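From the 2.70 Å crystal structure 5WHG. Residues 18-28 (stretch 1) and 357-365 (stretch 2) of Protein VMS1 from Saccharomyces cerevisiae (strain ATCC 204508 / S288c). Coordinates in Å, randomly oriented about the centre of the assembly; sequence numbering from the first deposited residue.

Stretch 1 18-28: KKNDLYIFDLS
Stretch 2, residues 357-365: AWCELSYLK

Tyr23 and Tyr363 pair the two stretches, their CA atoms 4.5 Å apart in a single antiparallel beta bridge. Ile24 N donates to Ser362 O (2.8 Å, 173°) and Leu364 N to Leu22 O (3.0 Å, 169°), so two nearly linear bonds flank the pair and fix the register. Stretch 1 reaches the bridge from a 3-10 segment at Lys19 and Asn20, Leu22 at phi/psi -130/6 and Tyr23 at -68/121, then folds into a type I turn, Tyr23 to Asp26, closed by Asp26 N to Tyr23 O (3.0 Å). Stretch 2 opens in a helix that begins earlier in the chain and extends at Tyr363 (-119/137) and Leu364 (-63/151).

Tyr363, chi1 m and chi2 85°, presents both ring faces. Over one lies Tyr23 CD1, 3.5 Å from Tyr363 CZ, the ring planes at 59°; over the opposite face lies Lys19. With chi1 to chi3 all t, the long lysine chain carries NZ to 4.3 Å from the centroid of the Tyr363 ring, 27° off its normal, a cation-pi contact that suits an ammonium group over an electron-rich ring face.

Tyr23, its CA-to-CB bond sideways, has chi1 t and chi2 64°, which puts its OH where it accepts a weak bond from Trp358 NE1 (3.4 Å); a water donates to Tyr23 OH at 3.0 Å while weakly accepting from Trp358 NE1 at 3.2 Å. Trp358 has chi1 t, chi2 -117°; its CZ2 meets Phe25 CE2 at 3.6 Å, Phe25 being m with chi2 -62°. Small Ser362 adopts p, which lets OG bond back to Trp358 O (2.7 Å) while lying 3.3 Å from Tyr23 CE1, at the ring edge.

Ile24 and Leu27, both m, t, pack against Leu364 (m, t), whose CD2 lies 3.6 Å from Ile24 CG1 and CD1 4.3 Å from Leu27 CD2. All three are buried, as their apolar branches suit.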

# COMPACT_ATOMS: atom_id res chain seq x y z
N LYS A 18 20.33 7.76 2.63
CA LYS A 18 19.27 8.73 2.42
C LYS A 18 17.93 8.02 2.27
O LYS A 18 17.87 6.83 1.95
CB LYS A 18 19.56 9.58 1.18
CG LYS A 18 20.95 10.21 1.18
CD LYS A 18 21.35 10.63 -0.22
CE LYS A 18 21.27 9.45 -1.18
NZ LYS A 18 21.54 9.86 -2.58
N LYS A 19 16.84 8.76 2.51
CA LYS A 19 15.52 8.13 2.46
C LYS A 19 15.26 7.51 1.09
O LYS A 19 14.57 6.49 0.99
CB LYS A 19 14.41 9.13 2.81
CG LYS A 19 13.11 8.43 3.22
CD LYS A 19 11.97 9.39 3.58
CE LYS A 19 10.90 8.65 4.40
NZ LYS A 19 9.48 9.02 4.05
N ASN A 20 15.82 8.09 0.02
CA ASN A 20 15.66 7.54 -1.31
C ASN A 20 16.18 6.11 -1.41
O ASN A 20 15.74 5.36 -2.29
CB ASN A 20 16.38 8.42 -2.34
CG ASN A 20 15.42 9.08 -3.31
OD1 ASN A 20 14.34 8.56 -3.58
ND2 ASN A 20 15.81 10.23 -3.84
N ASP A 21 17.12 5.73 -0.55
CA ASP A 21 17.73 4.41 -0.55
C ASP A 21 17.00 3.43 0.38
O ASP A 21 17.56 2.38 0.72
CB ASP A 21 19.21 4.50 -0.14
CG ASP A 21 19.99 5.57 -0.91
OD1 ASP A 21 19.70 5.82 -2.10
OD2 ASP A 21 20.93 6.15 -0.32
N LEU A 22 15.77 3.76 0.78
CA LEU A 22 15.09 3.05 1.85
C LEU A 22 13.69 2.61 1.46
O LEU A 22 12.95 2.10 2.32
CB LEU A 22 15.03 3.93 3.11
CG LEU A 22 16.39 4.19 3.76
CD1 LEU A 22 16.28 5.18 4.92
CD2 LEU A 22 17.05 2.89 4.23
N TYR A 23 13.30 2.81 0.21
CA TYR A 23 11.98 2.37 -0.24
C TYR A 23 11.92 0.84 -0.26
O TYR A 23 12.68 0.19 -0.98
CB TYR A 23 11.66 2.93 -1.62
CG TYR A 23 10.23 2.70 -2.05
CD1 TYR A 23 9.17 3.29 -1.36
CD2 TYR A 23 9.93 1.91 -3.15
CE1 TYR A 23 7.87 3.08 -1.76
CE2 TYR A 23 8.62 1.70 -3.54
CZ TYR A 23 7.60 2.29 -2.85
OH TYR A 23 6.31 2.09 -3.25
N ILE A 24 10.99 0.29 0.51
CA ILE A 24 10.92 -1.15 0.73
C ILE A 24 10.75 -1.95 -0.57
O ILE A 24 11.17 -3.11 -0.63
CB ILE A 24 9.79 -1.43 1.74
CG1 ILE A 24 10.22 -0.93 3.12
CG2 ILE A 24 9.45 -2.90 1.79
CD1 ILE A 24 9.07 -0.68 4.05
N PHE A 25 10.20 -1.35 -1.63
CA PHE A 25 9.98 -2.07 -2.88
C PHE A 25 11.02 -1.76 -3.95
O PHE A 25 10.81 -2.09 -5.13
CB PHE A 25 8.57 -1.78 -3.40
CG PHE A 25 7.49 -2.15 -2.42
CD1 PHE A 25 7.32 -3.47 -2.03
CD2 PHE A 25 6.65 -1.18 -1.89
CE1 PHE A 25 6.34 -3.83 -1.13
CE2 PHE A 25 5.66 -1.53 -0.99
CZ PHE A 25 5.50 -2.86 -0.62
N ASP A 26 12.15 -1.16 -3.57
CA ASP A 26 13.16 -0.72 -4.52
C ASP A 26 14.51 -0.59 -3.83
O ASP A 26 15.27 0.35 -4.09
CB ASP A 26 12.73 0.60 -5.16
CG ASP A 26 13.54 0.96 -6.39
OD1 ASP A 26 14.40 0.15 -6.81
OD2 ASP A 26 13.31 2.07 -6.94
N LEU A 27 14.83 -1.53 -2.93
CA LEU A 27 16.10 -1.51 -2.23
C LEU A 27 17.21 -2.12 -3.08
O LEU A 27 17.02 -3.17 -3.72
CB LEU A 27 16.00 -2.28 -0.92
CG LEU A 27 14.91 -1.93 0.10
CD1 LEU A 27 14.77 -3.10 1.07
CD2 LEU A 27 15.26 -0.65 0.84
N SER A 28 18.37 -1.47 -3.08
CA SER A 28 19.55 -1.97 -3.76
C SER A 28 19.99 -3.32 -3.20
O SER A 28 19.72 -3.66 -2.04
CB SER A 28 20.70 -1.00 -3.60
OG SER A 28 21.03 -0.94 -2.23
N ALA A 357 0.23 8.43 4.45
CA ALA A 357 0.15 7.09 5.01
C ALA A 357 1.01 6.12 4.22
O ALA A 357 1.75 5.32 4.81
CB ALA A 357 -1.30 6.63 5.02
N TRP A 358 0.94 6.17 2.89
CA TRP A 358 1.72 5.23 2.08
C TRP A 358 3.22 5.42 2.30
O TRP A 358 3.95 4.45 2.50
CB TRP A 358 1.38 5.35 0.60
CG TRP A 358 2.12 4.31 -0.21
CD1 TRP A 358 3.06 4.53 -1.18
CD2 TRP A 358 2.00 2.88 -0.08
NE1 TRP A 358 3.52 3.32 -1.68
CE2 TRP A 358 2.89 2.30 -1.02
CE3 TRP A 358 1.22 2.04 0.73
CZ2 TRP A 358 3.03 0.91 -1.17
CZ3 TRP A 358 1.36 0.66 0.58
CH2 TRP A 358 2.26 0.11 -0.37
N CYS A 359 3.70 6.66 2.25
CA CYS A 359 5.12 6.89 2.47
C CYS A 359 5.54 6.42 3.85
O CYS A 359 6.64 5.90 4.03
CB CYS A 359 5.49 8.36 2.27
SG CYS A 359 5.42 8.92 0.57
N GLU A 360 4.65 6.59 4.84
CA GLU A 360 4.90 6.10 6.20
C GLU A 360 4.96 4.57 6.28
O GLU A 360 5.62 4.03 7.17
CB GLU A 360 3.81 6.63 7.13
CG GLU A 360 3.91 6.16 8.55
CD GLU A 360 5.26 6.47 9.15
OE1 GLU A 360 5.82 5.57 9.81
OE2 GLU A 360 5.76 7.60 8.94
N LEU A 361 4.27 3.84 5.39
CA LEU A 361 4.35 2.38 5.42
C LEU A 361 5.48 1.81 4.55
O LEU A 361 5.96 0.70 4.82
CB LEU A 361 3.04 1.75 4.94
CG LEU A 361 1.75 1.79 5.78
CD1 LEU A 361 0.54 1.67 4.86
CD2 LEU A 361 1.75 0.66 6.80
N SER A 362 5.91 2.54 3.53
CA SER A 362 6.69 1.95 2.47
C SER A 362 8.18 2.29 2.53
O SER A 362 8.94 1.85 1.66
CB SER A 362 6.10 2.36 1.12
OG SER A 362 6.09 3.77 0.97
N TYR A 363 8.63 3.05 3.53
CA TYR A 363 10.04 3.37 3.70
C TYR A 363 10.53 2.82 5.03
O TYR A 363 9.84 2.94 6.05
CB TYR A 363 10.30 4.88 3.65
CG TYR A 363 10.17 5.47 2.26
CD1 TYR A 363 8.93 5.85 1.76
CD2 TYR A 363 11.30 5.66 1.46
CE1 TYR A 363 8.80 6.38 0.49
CE2 TYR A 363 11.18 6.20 0.18
CZ TYR A 363 9.93 6.55 -0.29
OH TYR A 363 9.79 7.09 -1.55
N LEU A 364 11.72 2.23 5.02
CA LEU A 364 12.28 1.76 6.28
C LEU A 364 12.53 2.95 7.20
O LEU A 364 12.74 4.07 6.75
CB LEU A 364 13.58 0.99 6.03
CG LEU A 364 13.49 -0.32 5.23
CD1 LEU A 364 14.87 -0.93 5.11
CD2 LEU A 364 12.50 -1.31 5.86
N LYS A 365 12.45 2.70 8.51
CA LYS A 365 12.76 3.72 9.50
C LYS A 365 14.04 3.37 10.25
O LYS A 365 14.29 2.20 10.54
CB LYS A 365 11.62 3.90 10.50
CG LYS A 365 10.56 4.83 10.01
CD LYS A 365 10.06 5.69 11.15
CE LYS A 365 9.23 4.87 12.10
NZ LYS A 365 7.98 4.41 11.42
O HOH W 1 5.25 4.79 -3.98